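Local atomic coordinates of GphF Dehydratase 1 (Archangium violaceum, PDB entry 6MBF), a protein that probably dehydrates beta-hydroxyacyl intermediates in gephyronic acid polyketide synthesis and appears to take part in rearranging the resulting olefin. Residues T73-D78 with R127-Q132; A262-F267 with A275-L280. All blocks are in the same frame, centred on the assembly; numbering follows the deposited sequence. Where two conformers were deposited one is given.

Interaction 1: residues T73-D78 with R127-Q132; sequences TLIVED and RIARRQ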
ATOM      1  N   THR A  73      14.477   0.154 -11.588  1.00 20.81           N
ATOM      2  CA  THR A  73      13.219  -0.199 -10.946  1.00 18.25           C
ATOM      3  C   THR A  73      13.463  -0.618  -9.498  1.00 27.32           C
ATOM      4  O   THR A  73      14.491  -1.215  -9.169  1.00 33.50           O
ATOM      5  CB  THR A  73      12.529  -1.333 -11.698  1.00 24.08           C
ATOM      6  OG1 THR A  73      13.170  -2.571 -11.373  1.00 36.17           O
ATOM      7  CG2 THR A  73      12.581  -1.109 -13.207  1.00 18.49           C
ATOM      8  N   LEU A  74      12.512  -0.296  -8.629  1.00 15.65           N
ATOM      9  CA  LEU A  74      12.524  -0.745  -7.244  1.00 14.00           C
ATOM     10  C   LEU A  74      11.574  -1.928  -7.100  1.00 19.54           C
ATOM     11  O   LEU A  74      10.460  -1.902  -7.624  1.00 20.35           O
ATOM     12  CB  LEU A  74      12.095   0.381  -6.303  1.00 14.78           C
ATOM     13  CG  LEU A  74      12.820   1.726  -6.393  1.00 16.63           C
ATOM     14  CD1 LEU A  74      12.140   2.767  -5.512  1.00 21.08           C
ATOM     15  CD2 LEU A  74      14.260   1.552  -5.982  1.00 19.88           C
ATOM     16  N   ILE A  75      12.006  -2.957  -6.374  1.00 16.46           N
ATOM     17  CA  ILE A  75      11.265  -4.211  -6.298  1.00 17.83           C
ATOM     18  C   ILE A  75      11.058  -4.606  -4.841  1.00 15.55           C
ATOM     19  O   ILE A  75      11.984  -4.531  -4.026  1.00 18.38           O
ATOM     20  CB  ILE A  75      11.998  -5.332  -7.056  1.00 17.33           C
ATOM     21  CG1 ILE A  75      12.157  -4.960  -8.536  1.00 18.54           C
ATOM     22  CG2 ILE A  75      11.250  -6.639  -6.913  1.00 22.20           C
ATOM     23  CD1 ILE A  75      13.353  -5.622  -9.201  1.00 23.77           C
ATOM     24  N   VAL A  76       9.840  -5.030  -4.510  1.00 15.22           N
ATOM     25  CA  VAL A  76       9.569  -5.683  -3.234  1.00 13.68           C
ATOM     26  C   VAL A  76       8.889  -7.008  -3.551  1.00 15.52           C
ATOM     27  O   VAL A  76       7.959  -7.044  -4.359  1.00 16.98           O
ATOM     28  CB  VAL A  76       8.687  -4.825  -2.298  1.00 14.73           C
ATOM     29  CG1 VAL A  76       8.716  -5.403  -0.891  1.00 17.17           C
ATOM     30  CG2 VAL A  76       9.144  -3.364  -2.271  1.00 18.25           C
ATOM     31  N   GLU A  77       9.356  -8.095  -2.937  1.00 16.92           N
ATOM     32  CA  GLU A  77       8.778  -9.412  -3.180  1.00 16.54           C
ATOM     33  C   GLU A  77       8.477 -10.116  -1.862  1.00 14.08           C
ATOM     34  O   GLU A  77       9.010  -9.764  -0.806  1.00 16.51           O
ATOM     35  CB  GLU A  77       9.715 -10.285  -4.039  1.00 18.34           C
ATOM     36  CG  GLU A  77       9.865  -9.810  -5.476  1.00 23.06           C
ATOM     37  CD  GLU A  77      10.795 -10.692  -6.290  1.00 31.78           C
ATOM     38  OE1 GLU A  77      10.684 -10.690  -7.535  1.00 37.08           O
ATOM     39  OE2 GLU A  77      11.635 -11.386  -5.683  1.00 31.85           O
ATOM     40  N   ASP A  78       7.599 -11.122  -1.943  1.00 15.45           N
ATOM     41  CA  ASP A  78       7.354 -12.046  -0.830  1.00 15.53           C
ATOM     42  C   ASP A  78       6.867 -11.310   0.411  1.00 17.61           C
ATOM     43  O   ASP A  78       7.327 -11.579   1.523  1.00 19.21           O
ATOM     44  CB  ASP A  78       8.609 -12.855  -0.474  1.00 19.41           C
ATOM     45  CG  ASP A  78       8.971 -13.892  -1.504  1.00 37.58           C
ATOM     46  OD1 ASP A  78      10.178 -14.212  -1.601  1.00 34.63           O
ATOM     47  OD2 ASP A  78       8.066 -14.392  -2.203  1.00 32.73           O
ATOM     48  N   ARG A 127      11.257  -9.034   0.863  1.00 17.67           N
ATOM     49  CA  ARG A 127      12.580  -8.886   0.267  1.00 17.22           C
ATOM     50  C   ARG A 127      12.579  -7.685  -0.664  1.00 15.50           C
ATOM     51  O   ARG A 127      11.541  -7.311  -1.208  1.00 16.81           O
ATOM     52  CB  ARG A 127      12.987 -10.144  -0.499  1.00 21.92           C
ATOM     53  CG  ARG A 127      12.850 -11.408   0.309  1.00 24.42           C
ATOM     54  CD  ARG A 127      12.962 -12.637  -0.580  1.00 38.95           C
ATOM     55  NE  ARG A 127      12.405 -13.818   0.072  1.00 43.15           N
ATOM     56  CZ  ARG A 127      13.071 -14.572   0.940  1.00 44.14           C
ATOM     57  NH1 ARG A 127      14.318 -14.263   1.264  1.00 40.24           N
ATOM     58  NH2 ARG A 127      12.489 -15.629   1.486  1.00 38.40           N
ATOM     59  N   ILE A 128      13.744  -7.061  -0.820  1.00 17.30           N
ATOM     60  CA  ILE A 128      13.867  -5.896  -1.688  1.00 13.72           C
ATOM     61  C   ILE A 128      14.943  -6.160  -2.733  1.00 16.67           C
ATOM     62  O   ILE A 128      15.883  -6.932  -2.514  1.00 19.49           O
ATOM     63  CB  ILE A 128      14.176  -4.598  -0.909  1.00 16.93           C
ATOM     64  CG1 ILE A 128      15.324  -4.814   0.081  1.00 17.28           C
ATOM     65  CG2 ILE A 128      12.914  -4.068  -0.195  1.00 16.58           C
ATOM     66  CD1 ILE A 128      15.800  -3.526   0.737  1.00 23.68           C
ATOM     67  N   ALA A 129      14.790  -5.514  -3.881  1.00 16.82           N
ATOM     68  CA  ALA A 129      15.750  -5.647  -4.966  1.00 19.92           C
ATOM     69  C   ALA A 129      15.647  -4.415  -5.851  1.00 20.15           C
ATOM     70  O   ALA A 129      14.746  -3.584  -5.702  1.00 16.89           O
ATOM     71  CB  ALA A 129      15.520  -6.931  -5.767  1.00 19.12           C
ATOM     72  N   ARG A 130      16.592  -4.314  -6.779  1.00 19.77           N
ATOM     73  CA  ARG A 130      16.681  -3.196  -7.700  1.00 21.61           C
ATOM     74  C   ARG A 130      17.242  -3.735  -9.005  1.00 39.19           C
ATOM     75  O   ARG A 130      18.178  -4.537  -8.992  1.00 33.39           O
ATOM     76  CB  ARG A 130      17.569  -2.096  -7.115  1.00 25.64           C
ATOM     77  CG  ARG A 130      17.437  -0.751  -7.760  1.00 39.37           C
ATOM     78  CD  ARG A 130      17.866   0.302  -6.767  1.00 32.29           C
ATOM     79  NE  ARG A 130      18.087   1.589  -7.404  1.00 36.40           N
ATOM     80  CZ  ARG A 130      18.451   2.679  -6.747  1.00 30.08           C
ATOM     81  NH1 ARG A 130      18.619   2.630  -5.431  1.00 38.94           N
ATOM     82  NH2 ARG A 130      18.634   3.819  -7.398  1.00 58.70           N
ATOM     83  N   ARG A 131      16.657  -3.319 -10.124  1.00 27.21           N
ATOM     84  CA  ARG A 131      17.051  -3.850 -11.422  1.00 25.70           C
ATOM     85  C   ARG A 131      17.103  -2.723 -12.441  1.00 29.19           C
ATOM     86  O   ARG A 131      16.260  -1.823 -12.424  1.00 27.82           O
ATOM     87  CB  ARG A 131      16.078  -4.938 -11.898  1.00 33.22           C
ATOM     88  CG  ARG A 131      16.455  -5.559 -13.229  1.00 54.31           C
ATOM     89  CD  ARG A 131      15.472  -6.631 -13.668  1.00 59.74           C
ATOM     90  NE  ARG A 131      14.204  -6.081 -14.137  1.00 56.30           N
ATOM     91  CZ  ARG A 131      13.057  -6.192 -13.475  1.00 33.32           C
ATOM     92  NH1 ARG A 131      13.028  -6.833 -12.318  1.00 61.13           N
ATOM     93  NH2 ARG A 131      11.945  -5.667 -13.971  1.00 50.17           N
ATOM     94  N   GLN A 132      18.090  -2.779 -13.332  1.00 34.44           N
ATOM     95  CA  GLN A 132      18.198  -1.767 -14.374  1.00 44.58           C
ATOM     96  C   GLN A 132      17.024  -1.879 -15.339  1.00 38.02           C
ATOM     97  O   GLN A 132      16.574  -2.979 -15.673  1.00 45.66           O
ATOM     98  CB  GLN A 132      19.526  -1.907 -15.120  1.00 48.10           C
ATOM     99  CG  GLN A 132      20.133  -0.571 -15.529  1.00 64.72           C
ATOM    100  CD  GLN A 132      21.634  -0.646 -15.768  1.00 70.95           C
ATOM    101  OE1 GLN A 132      22.364  -1.319 -15.036  1.00 67.42           O
ATOM    102  NE2 GLN A 132      22.100   0.053 -16.797  1.00 65.75           N
TER
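D78 OD1 receives the N-H of R127 NE at 2.8 Å, a salt bridge made through the anti lone pair of the oxygen, with the carboxylate and guanidinium planes 82° apart. It closes one end of an antiparallel strand pair, 73-77 against 127-131, in the hot-dog fold of this dehydratase. D78 sits where the chain turns a corner, and R127 gives NH1 to a second acid, E102. Six backbone hydrogen bonds zip the strands, the shortest being T73 N to R131 O at 2.8 Å, pairing T73 with R131, I75 with A129 and E77 with R127.

The side chains of these three pairs share one face. A129, small and apolar, lies against the branched I75, CB to CB at 4.1 Å. R131 bends at chi3 (74°), and its guanidinium carries T73 OG1 over the centre of one face, 4.1 Å above the plane; T73 OG1 hydrogen-bonds to E233 and R131 makes a salt bridge with it, so a hydroxyl suits position 73. I75 CD1 approaches R131 NH1 obliquely at 3.4 Å.

On the other face L74 and V76 pack on helix 52-65, both touching L59. R130, on the same face, stays extended, its guanidinium bonding to the carbonyl of N69, while its aliphatic part runs beside L74, with R130 CD 3.9 Å from L74 CD2.

Interaction 2: residues A262-F267 with A275-L280; sequences ADLRLF and ASVDAL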
ATOM      1  N   ALA A 262      -5.522 -10.519  -6.623  1.00 13.43           N
ATOM      2  CA  ALA A 262      -5.606  -9.634  -7.775  1.00 14.33           C
ATOM      3  C   ALA A 262      -4.210  -9.267  -8.258  1.00 16.28           C
ATOM      4  O   ALA A 262      -3.256  -9.208  -7.473  1.00 17.20           O
ATOM      5  CB  ALA A 262      -6.394  -8.354  -7.447  1.00 16.34           C
ATOM      6  N   ASP A 263      -4.111  -9.016  -9.562  1.00 13.91           N
ATOM      7  CA  ASP A 263      -2.941  -8.428 -10.193  1.00 13.47           C
ATOM      8  C   ASP A 263      -3.298  -7.029 -10.688  1.00 13.77           C
ATOM      9  O   ASP A 263      -4.441  -6.765 -11.069  1.00 15.22           O
ATOM     10  CB  ASP A 263      -2.455  -9.286 -11.368  1.00 14.81           C
ATOM     11  CG  ASP A 263      -2.262 -10.733 -10.988  1.00 21.65           C
ATOM     12  OD1 ASP A 263      -1.588 -10.986  -9.971  1.00 16.38           O
ATOM     13  OD2 ASP A 263      -2.787 -11.613 -11.706  1.00 21.38           O
ATOM     14  N   LEU A 264      -2.325  -6.125 -10.672  1.00 12.19           N
ATOM     15  CA  LEU A 264      -2.579  -4.753 -11.086  1.00 13.43           C
ATOM     16  C   LEU A 264      -1.405  -4.221 -11.889  1.00 16.18           C
ATOM     17  O   LEU A 264      -0.256  -4.618 -11.682  1.00 16.19           O
ATOM     18  CB  LEU A 264      -2.829  -3.817  -9.891  1.00 14.68           C
ATOM     19  CG  LEU A 264      -3.986  -4.133  -8.945  1.00 12.12           C
ATOM     20  CD1 LEU A 264      -3.540  -5.058  -7.835  1.00 14.62           C
ATOM     21  CD2 LEU A 264      -4.515  -2.826  -8.353  1.00 14.77           C
ATOM     22  N   ARG A 265      -1.714  -3.326 -12.824  0.53 13.71           N
ATOM     23  CA  ARG A 265      -0.723  -2.619 -13.623  0.53 14.91           C
ATOM     24  C   ARG A 265      -1.092  -1.144 -13.614  0.53 17.94           C
ATOM     25  O   ARG A 265      -2.229  -0.788 -13.941  0.53 17.25           O
ATOM     26  CB  ARG A 265      -0.675  -3.159 -15.058  0.53 16.54           C
ATOM     27  CG  ARG A 265      -0.364  -4.654 -15.148  0.53 22.43           C
ATOM     28  CD  ARG A 265       1.010  -4.939 -14.588  0.53 17.82           C
ATOM     29  NE  ARG A 265       1.465  -6.307 -14.830  0.53 19.92           N
ATOM     30  CZ  ARG A 265       1.459  -7.283 -13.926  0.53 17.92           C
ATOM     31  NH1 ARG A 265       1.002  -7.070 -12.697  0.53 10.59           N
ATOM     32  NH2 ARG A 265       1.924  -8.482 -14.259  0.53 19.94           N
ATOM     33  N   LEU A 266      -0.147  -0.299 -13.212  1.00 14.63           N
ATOM     34  CA  LEU A 266      -0.360   1.141 -13.135  1.00 13.01           C
ATOM     35  C   LEU A 266       0.354   1.821 -14.301  1.00 14.20           C
ATOM     36  O   LEU A 266       1.534   1.553 -14.549  1.00 15.07           O
ATOM     37  CB  LEU A 266       0.158   1.700 -11.803  1.00 11.84           C
ATOM     38  CG  LEU A 266      -0.626   1.433 -10.503  1.00 13.97           C
ATOM     39  CD1 LEU A 266      -0.752  -0.049 -10.181  1.00 16.10           C
ATOM     40  CD2 LEU A 266       0.056   2.157  -9.360  1.00 16.04           C
ATOM     41  N   PHE A 267      -0.349   2.721 -14.991  1.00 15.31           N
ATOM     42  CA  PHE A 267       0.186   3.429 -16.147  1.00 14.38           C
ATOM     43  C   PHE A 267       0.079   4.931 -15.935  1.00 16.27           C
ATOM     44  O   PHE A 267      -0.882   5.411 -15.325  1.00 15.92           O
ATOM     45  CB  PHE A 267      -0.566   3.053 -17.431  1.00 16.48           C
ATOM     46  CG  PHE A 267      -0.521   1.590 -17.753  1.00 16.54           C
ATOM     47  CD1 PHE A 267       0.447   1.078 -18.609  1.00 19.60           C
ATOM     48  CD2 PHE A 267      -1.450   0.725 -17.196  1.00 16.55           C
ATOM     49  CE1 PHE A 267       0.489  -0.278 -18.899  1.00 19.24           C
ATOM     50  CE2 PHE A 267      -1.412  -0.625 -17.481  1.00 19.83           C
ATOM     51  CZ  PHE A 267      -0.447  -1.128 -18.331  1.00 19.97           C
ATOM     52  N   ALA A 275       4.034   0.986 -12.522  1.00 17.27           N
ATOM     53  CA  ALA A 275       4.211   0.014 -11.455  1.00 16.21           C
ATOM     54  C   ALA A 275       3.399  -1.229 -11.773  1.00 20.29           C
ATOM     55  O   ALA A 275       2.419  -1.177 -12.515  1.00 16.50           O
ATOM     56  CB  ALA A 275       3.798   0.585 -10.091  1.00 16.78           C
ATOM     57  N   SER A 276       3.801  -2.346 -11.177  0.62 17.44           N
ATOM     58  CA  SER A 276       3.091  -3.601 -11.375  0.62 19.01           C
ATOM     59  C   SER A 276       3.012  -4.351 -10.057  0.62 16.17           C
ATOM     60  O   SER A 276       3.998  -4.433  -9.319  0.62 15.21           O
ATOM     61  CB  SER A 276       3.773  -4.481 -12.419  0.62 18.53           C
ATOM     62  OG  SER A 276       5.093  -4.786 -12.010  0.62 19.50           O
ATOM     63  N   VAL A 277       1.842  -4.921  -9.788  1.00 15.23           N
ATOM     64  CA  VAL A 277       1.550  -5.627  -8.543  1.00 13.70           C
ATOM     65  C   VAL A 277       1.085  -7.029  -8.916  1.00 15.77           C
ATOM     66  O   VAL A 277       0.090  -7.183  -9.633  1.00 17.06           O
ATOM     67  CB  VAL A 277       0.482  -4.908  -7.699  1.00 14.85           C
ATOM     68  CG1 VAL A 277       0.172  -5.725  -6.458  1.00 17.49           C
ATOM     69  CG2 VAL A 277       0.944  -3.497  -7.308  1.00 15.55           C
ATOM     70  N   ASP A 278       1.808  -8.047  -8.453  1.00 16.20           N
ATOM     71  CA  ASP A 278       1.457  -9.434  -8.729  1.00 14.91           C
ATOM     72  C   ASP A 278       0.933 -10.095  -7.465  1.00 15.99           C
ATOM     73  O   ASP A 278       1.606 -10.083  -6.428  1.00 14.36           O
ATOM     74  CB  ASP A 278       2.661 -10.228  -9.253  1.00 15.83           C
ATOM     75  CG  ASP A 278       3.164  -9.712 -10.581  1.00 24.79           C
ATOM     76  OD1 ASP A 278       4.398  -9.711 -10.795  1.00 28.21           O
ATOM     77  OD2 ASP A 278       2.322  -9.294 -11.401  1.00 22.83           O
ATOM     78  N   ALA A 279      -0.253 -10.698  -7.566  1.00 16.34           N
ATOM     79  CA  ALA A 279      -0.828 -11.517  -6.505  1.00 15.68           C
ATOM     80  C   ALA A 279      -0.936 -10.743  -5.187  1.00 14.45           C
ATOM     81  O   ALA A 279      -0.419 -11.147  -4.143  1.00 16.11           O
ATOM     82  CB  ALA A 279      -0.024 -12.813  -6.328  1.00 17.06           C
ATOM     83  N   LEU A 280      -1.617  -9.604  -5.250  1.00 12.78           N
ATOM     84  CA  LEU A 280      -2.111  -8.994  -4.030  1.00 13.86           C
ATOM     85  C   LEU A 280      -3.111  -9.949  -3.384  1.00 17.24           C
ATOM     86  O   LEU A 280      -4.092 -10.348  -4.015  1.00 16.39           O
ATOM     87  CB  LEU A 280      -2.767  -7.654  -4.353  1.00 16.39           C
ATOM     88  CG  LEU A 280      -3.463  -6.955  -3.186  1.00 17.97           C
ATOM     89  CD1 LEU A 280      -2.455  -6.529  -2.141  1.00 25.06           C
ATOM     90  CD2 LEU A 280      -4.279  -5.758  -3.673  1.00 17.95           C
TER
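R265 starts from a CB on the same face as S276 and, in the conformer described, bends at chi2 (-63°) to bring R265 CD within 3.5 Å of S276 CB. R265 NE lies beside that CB too, which sits under one face of the guanidinium. R265 NH1 and NH2 both hold D278 OD2, at 2.9 and 3.0 Å, on the syn side of the carboxylate, whose plane is turned 65° from the guanidinium. R265 NH1 also gives L264 O a bond of 2.9 Å; V277 N reaches this oxygen from the opposite face of its carbonyl. An alanine in place of D278 would probably leave R265 NH1 and NH2 without their carboxylate partner, NH1 keeping L264 O, and the tip freer to turn.

The two strands form a beta hairpin, and a G1 beta bulge shifts its register where A279 and L280 both face A262. A279 takes the left-handed helical conformation (phi 56°) usual here, where glycine is commonest but alanine, with only a CB, still fits. D263 OD1 takes the extra N-H, from A279 N at 2.8 Å, while its OD2 bonds to H249. With D263 OD1 4.5 Å from D278 OD2, the positive R265 in this conformer may ease repulsion between the two acids.

On the other, buried face L264 CD1 lies 4.0 Å from V277 CG1, and L266 CD2 4.1 Å from A275 CB, with helix 200-214 covering both leucines.

Both contacts belong to the hot-dog architecture, and one strand, 224-234, runs between them: it pairs with 73-81 on one side and with 273-284 on the other. Their centres are 14 Å apart and their nearest atoms about 7 Å, so they do not touch directly. E233 bridges the gap, taking T73 and R131 of interaction 1 through its carboxylate and bonding S276 of interaction 2 through its backbone. A230 does likewise, hydrogen-bonded to D78 through the backbone and touched by A279. Helix 52-65 packs on interaction 1 and helix 200-214 on interaction 2. A bound magnesium ion lies about 9 Å from the L280 side chain.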